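Local coordinates for protein peptidoglycan D,D-transpeptidase FtsI (Yersinia pestis, PDB 6SYN) that probably catalyses the D,D-transpeptidation that cross-links peptidoglycan, as a class B penicillin-binding protein and target of beta-lactams, at residues Q118-I123 against L177-D182; A187-E192 against A219-P224. All coordinates share one frame; numbering follows the deposited sequence.

Interaction 1: Q118-I123 against L177-D182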
loop_
_atom_site.group_PDB
_atom_site.type_symbol
_atom_site.label_atom_id
_atom_site.label_comp_id
_atom_site.label_asym_id
_atom_site.label_seq_id
_atom_site.Cartn_x
_atom_site.Cartn_y
_atom_site.Cartn_z
ATOM N N GLN A 118 6.366 13.630 -1.286
ATOM C CA GLN A 118 6.732 12.186 -1.277
ATOM C C GLN A 118 5.562 11.356 -0.718
ATOM O O GLN A 118 5.547 10.133 -0.976
ATOM C CB GLN A 118 8.036 11.977 -0.494
ATOM C CG GLN A 118 7.849 11.627 0.979
ATOM C CD GLN A 118 8.986 12.074 1.867
ATOM O OE1 GLN A 118 9.313 13.257 1.933
ATOM N NE2 GLN A 118 9.581 11.135 2.588
ATOM N N VAL A 119 4.615 12.001 -0.021
ATOM C CA VAL A 119 3.484 11.369 0.731
ATOM C C VAL A 119 2.482 10.734 -0.253
ATOM O O VAL A 119 2.125 9.560 -0.041
ATOM C CB VAL A 119 2.815 12.392 1.677
ATOM C CG1 VAL A 119 1.605 11.821 2.404
ATOM C CG2 VAL A 119 3.801 12.963 2.688
ATOM N N MET A 120 2.042 11.470 -1.281
ATOM C CA MET A 120 1.089 10.977 -2.318
ATOM C C MET A 120 1.859 10.391 -3.511
ATOM O O MET A 120 1.194 9.880 -4.427
ATOM C CB MET A 120 0.196 12.100 -2.863
ATOM C CG MET A 120 -0.693 12.798 -1.841
ATOM S SD MET A 120 -2.257 11.965 -1.414
ATOM C CE MET A 120 -2.680 11.131 -2.943
ATOM N N ALA A 121 3.194 10.484 -3.524
ATOM C CA ALA A 121 4.032 10.299 -4.736
ATOM C C ALA A 121 3.551 9.082 -5.537
ATOM O O ALA A 121 3.337 9.217 -6.749
ATOM C CB ALA A 121 5.486 10.170 -4.359
ATOM N N HIS A 122 3.378 7.939 -4.876
ATOM C CA HIS A 122 3.054 6.642 -5.524
ATOM C C HIS A 122 1.659 6.697 -6.167
ATOM O O HIS A 122 1.523 6.177 -7.289
ATOM C CB HIS A 122 3.233 5.499 -4.519
ATOM C CG HIS A 122 4.666 5.245 -4.190
ATOM N ND1 HIS A 122 5.527 4.623 -5.083
ATOM C CD2 HIS A 122 5.399 5.545 -3.096
ATOM C CE1 HIS A 122 6.725 4.539 -4.543
ATOM N NE2 HIS A 122 6.674 5.101 -3.324
ATOM N N ILE A 123 0.680 7.322 -5.504
ATOM C CA ILE A 123 -0.731 7.460 -5.989
ATOM C C ILE A 123 -0.768 8.371 -7.224
ATOM O O ILE A 123 -1.367 7.983 -8.236
ATOM C CB ILE A 123 -1.649 8.025 -4.885
ATOM C CG1 ILE A 123 -1.635 7.149 -3.630
ATOM C CG2 ILE A 123 -3.059 8.245 -5.422
ATOM C CD1 ILE A 123 -2.753 7.435 -2.651
ATOM N N LEU A 177 -9.455 16.476 -11.592
ATOM C CA LEU A 177 -9.664 15.110 -11.047
ATOM C C LEU A 177 -9.880 15.225 -9.536
ATOM O O LEU A 177 -9.079 15.912 -8.884
ATOM C CB LEU A 177 -8.438 14.257 -11.387
ATOM C CG LEU A 177 -8.514 12.778 -11.011
ATOM C CD1 LEU A 177 -9.790 12.140 -11.529
ATOM C CD2 LEU A 177 -7.301 12.029 -11.541
ATOM N N VAL A 178 -10.945 14.619 -9.011
ATOM C CA VAL A 178 -11.218 14.548 -7.547
ATOM C C VAL A 178 -10.966 13.103 -7.107
ATOM O O VAL A 178 -11.778 12.230 -7.461
ATOM C CB VAL A 178 -12.644 15.039 -7.217
ATOM C CG1 VAL A 178 -12.949 14.971 -5.724
ATOM C CG2 VAL A 178 -12.876 16.450 -7.735
ATOM N N LEU A 179 -9.861 12.853 -6.397
ATOM C CA LEU A 179 -9.510 11.497 -5.897
ATOM C C LEU A 179 -10.399 11.155 -4.694
ATOM O O LEU A 179 -10.996 12.076 -4.094
ATOM C CB LEU A 179 -8.028 11.428 -5.513
ATOM C CG LEU A 179 -7.013 11.603 -6.644
ATOM C CD1 LEU A 179 -5.605 11.355 -6.128
ATOM C CD2 LEU A 179 -7.297 10.682 -7.822
ATOM N N SER A 180 -10.470 9.864 -4.367
ATOM C CA SER A 180 -11.175 9.302 -3.186
ATOM C C SER A 180 -10.313 9.466 -1.922
ATOM O O SER A 180 -10.867 9.370 -0.819
ATOM C CB SER A 180 -11.504 7.858 -3.425
ATOM O OG SER A 180 -10.323 7.076 -3.380
ATOM N N VAL A 181 -9.007 9.702 -2.088
ATOM C CA VAL A 181 -7.990 9.770 -0.994
ATOM C C VAL A 181 -8.198 11.048 -0.167
ATOM O O VAL A 181 -8.743 12.027 -0.710
ATOM C CB VAL A 181 -6.575 9.687 -1.600
ATOM C CG1 VAL A 181 -5.478 10.066 -0.618
ATOM C CG2 VAL A 181 -6.315 8.309 -2.182
ATOM N N ASP A 182 -7.790 11.032 1.107
ATOM C CA ASP A 182 -7.811 12.212 2.018
ATOM C C ASP A 182 -6.354 12.537 2.374
ATOM O O ASP A 182 -5.647 11.606 2.812
ATOM C CB ASP A 182 -8.710 11.950 3.233
ATOM C CG ASP A 182 -8.895 13.139 4.165
ATOM O OD1 ASP A 182 -7.971 13.968 4.253
ATOM O OD2 ASP A 182 -9.969 13.232 4.800
#
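V181 holds CG1 anti to its backbone N (chi1 167°) and CG2 anti to the carbonyl carbon, so its two methyls spread like a fork toward residues 118-123. M120 sets CG beside its own N and then bends at chi2 (-82°) and again at chi3, which swings the thioether round to meet one prong: V181 CG1 is 3.8 Å from M120 CE and about as far from the sulfur. The other prong, V181 CG2, meets I123 CD1 tip to tip at 3.7 Å.

This apolar cluster ties M120 and I123, at and beside helix 121-124 in the N-terminal dimerisation region of a class B penicillin-binding protein, to the connection that leads from strand 177-178 into helix 183-199. L179 adds its CD1, 4.1 Å from I123 CG2, and the two side chains pass each other in opposite directions rather than meeting end on. All four side chains are buried, and L27 of strand 26-38 lies against both M120 and L179. At the end of the connection, D182 turns away from the cluster to serve as N-cap of helix 183-199, and its OD2 forms a salt bridge with R184.

Interaction 2: A187-E192 against A219-P224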
loop_
_atom_site.group_PDB
_atom_site.type_symbol
_atom_site.label_atom_id
_atom_site.label_comp_id
_atom_site.label_asym_id
_atom_site.label_seq_id
_atom_site.Cartn_x
_atom_site.Cartn_y
_atom_site.Cartn_z
ATOM N N ALA A 187 -1.229 11.547 4.916
ATOM C CA ALA A 187 -0.136 12.145 5.720
ATOM C C ALA A 187 0.071 11.309 6.986
ATOM O O ALA A 187 1.232 10.951 7.268
ATOM C CB ALA A 187 -0.449 13.584 6.045
ATOM N N LEU A 188 -1.017 10.991 7.699
ATOM C CA LEU A 188 -0.980 10.165 8.935
ATOM C C LEU A 188 -0.507 8.751 8.594
ATOM O O LEU A 188 0.411 8.250 9.265
ATOM C CB LEU A 188 -2.363 10.099 9.584
ATOM C CG LEU A 188 -2.471 9.060 10.698
ATOM C CD1 LEU A 188 -1.506 9.392 11.828
ATOM C CD2 LEU A 188 -3.893 8.946 11.213
ATOM N N VAL A 189 -1.148 8.115 7.619
ATOM C CA VAL A 189 -0.800 6.733 7.184
ATOM C C VAL A 189 0.689 6.702 6.817
ATOM O O VAL A 189 1.435 5.958 7.473
ATOM C CB VAL A 189 -1.697 6.255 6.027
ATOM C CG1 VAL A 189 -1.125 5.025 5.340
ATOM C CG2 VAL A 189 -3.114 5.978 6.504
ATOM N N TYR A 190 1.111 7.487 5.823
ATOM C CA TYR A 190 2.489 7.434 5.271
ATOM C C TYR A 190 3.513 7.698 6.382
ATOM O O TYR A 190 4.554 7.018 6.398
ATOM C CB TYR A 190 2.688 8.427 4.126
ATOM C CG TYR A 190 4.136 8.574 3.732
ATOM C CD1 TYR A 190 4.741 7.671 2.873
ATOM C CD2 TYR A 190 4.920 9.577 4.279
ATOM C CE1 TYR A 190 6.080 7.784 2.538
ATOM C CE2 TYR A 190 6.259 9.707 3.953
ATOM C CZ TYR A 190 6.840 8.808 3.078
ATOM O OH TYR A 190 8.158 8.941 2.757
ATOM N N ARG A 191 3.242 8.657 7.270
ATOM C CA ARG A 191 4.203 9.108 8.313
ATOM C C ARG A 191 4.458 7.968 9.306
ATOM O O ARG A 191 5.619 7.791 9.723
ATOM C CB ARG A 191 3.676 10.366 9.007
ATOM C CG ARG A 191 4.319 10.676 10.351
ATOM C CD ARG A 191 3.949 12.073 10.813
ATOM N NE ARG A 191 2.537 12.273 11.163
ATOM C CZ ARG A 191 1.565 12.695 10.338
ATOM N NH1 ARG A 191 0.338 12.866 10.806
ATOM N NH2 ARG A 191 1.801 12.940 9.060
ATOM N N GLU A 192 3.415 7.230 9.681
ATOM C CA GLU A 192 3.527 6.089 10.627
ATOM C C GLU A 192 4.277 4.945 9.938
ATOM O O GLU A 192 5.121 4.310 10.599
ATOM C CB GLU A 192 2.138 5.681 11.121
ATOM C CG GLU A 192 1.469 6.757 11.957
ATOM C CD GLU A 192 2.237 7.144 13.209
ATOM O OE1 GLU A 192 2.941 6.283 13.756
ATOM O OE2 GLU A 192 2.129 8.305 13.628
ATOM N N ALA A 219 -6.575 6.099 1.874
ATOM C CA ALA A 219 -5.107 6.218 2.008
ATOM C C ALA A 219 -4.426 5.009 1.361
ATOM O O ALA A 219 -4.941 3.890 1.514
ATOM C CB ALA A 219 -4.741 6.356 3.462
ATOM N N MET A 220 -3.305 5.245 0.674
ATOM C CA MET A 220 -2.470 4.206 0.018
ATOM C C MET A 220 -1.019 4.702 -0.035
ATOM O O MET A 220 -0.690 5.492 -0.947
ATOM C CB MET A 220 -2.986 3.926 -1.396
ATOM C CG MET A 220 -2.333 2.735 -2.067
ATOM S SD MET A 220 -2.777 2.652 -3.817
ATOM C CE MET A 220 -4.083 1.428 -3.773
ATOM N N ALA A 221 -0.186 4.259 0.911
ATOM C CA ALA A 221 1.202 4.736 1.097
ATOM C C ALA A 221 2.188 3.568 1.025
ATOM O O ALA A 221 1.797 2.423 1.317
ATOM C CB ALA A 221 1.320 5.470 2.406
ATOM N N ASN A 222 3.423 3.873 0.628
ATOM C CA ASN A 222 4.557 2.918 0.529
ATOM C C ASN A 222 5.811 3.598 1.076
ATOM O O ASN A 222 5.978 4.815 0.866
ATOM C CB ASN A 222 4.810 2.461 -0.907
ATOM C CG ASN A 222 3.548 2.035 -1.626
ATOM O OD1 ASN A 222 3.048 0.931 -1.406
ATOM N ND2 ASN A 222 3.029 2.902 -2.485
ATOM N N SER A 223 6.645 2.833 1.769
ATOM C CA SER A 223 8.026 3.217 2.143
ATOM C C SER A 223 8.956 2.107 1.666
ATOM O O SER A 223 8.692 0.942 1.949
ATOM C CB SER A 223 8.137 3.451 3.621
ATOM O OG SER A 223 9.452 3.857 3.969
ATOM N N PRO A 224 10.052 2.414 0.931
ATOM C CA PRO A 224 10.462 3.792 0.635
ATOM C C PRO A 224 9.646 4.512 -0.450
ATOM O O PRO A 224 9.036 3.857 -1.280
ATOM C CB PRO A 224 11.894 3.604 0.122
ATOM C CG PRO A 224 11.848 2.256 -0.557
ATOM C CD PRO A 224 10.970 1.421 0.352
#
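Helix 183-199 lies against the five-stranded antiparallel sheet of the penicillin-binding transpeptidase fold, and residues 187-192 meet its outermost strand, 217-223, running nearly along it: the short axes cross at -23° and approach to 7.7 Å. Such close packing of a helix on a sheet is served by small side chains, here A219 and A221, two residues apart on the face turned to the helix, while M220 and N222 point away.

V189 straddles this pair. With CG1 anti to the backbone N (chi1 165°), that methyl lies 3.8 Å from A221 CB, and CG2 lies 3.5 Å from A219 CB. A221 CB also reaches Y190, 3.7 Å from its CB and equally near its CA, so the methyl sits directly against the helix backbone. V189 also touches A207 of strand 204-211 and I498 of helix 492-505, which extends the buried layer over the sheet.

The packing is looser where the helix turns from the strand. R191 is exposed there. L188 and E192, partly exposed, take no part in the strand contact and touch helix 492-505 instead.

Y190, with CG anti to the backbone N (chi1 169°), carries its ring along the strand past A221 rather than down onto it. The hydroxyl has its polar partner in Q118, while N222 turns its amide away to N241. What N222 presents to the helix is its backbone carbonyl: N222 O lies in the plane of the tyrosine ring, at its edge, 3.4 Å from Y190 CE1.

The two contacts, with centres about 11 Å apart, illustrate how neighbouring packing layers follow one another along a chain. The connection of interaction 1 leads into helix 183-199, whose later turns form interaction 2, and residues 118-123 touch both partners of the second contact. Q118 NE2 probably hydrogen-bonds Y190 OH at 2.6 Å, I123 CG1 packs 3.3 Å from M220 O, and H122 CB lies 3.3 Å from N222 ND2. The N-terminal region is thus fitted to the edge strand 217-223. No residue of either contact is among those of the pocket that holds the beta-lactam-derived ligand. T440, G441, T442 and K444 of that pocket belong to strand 437-446, at the opposite edge of the same sheet.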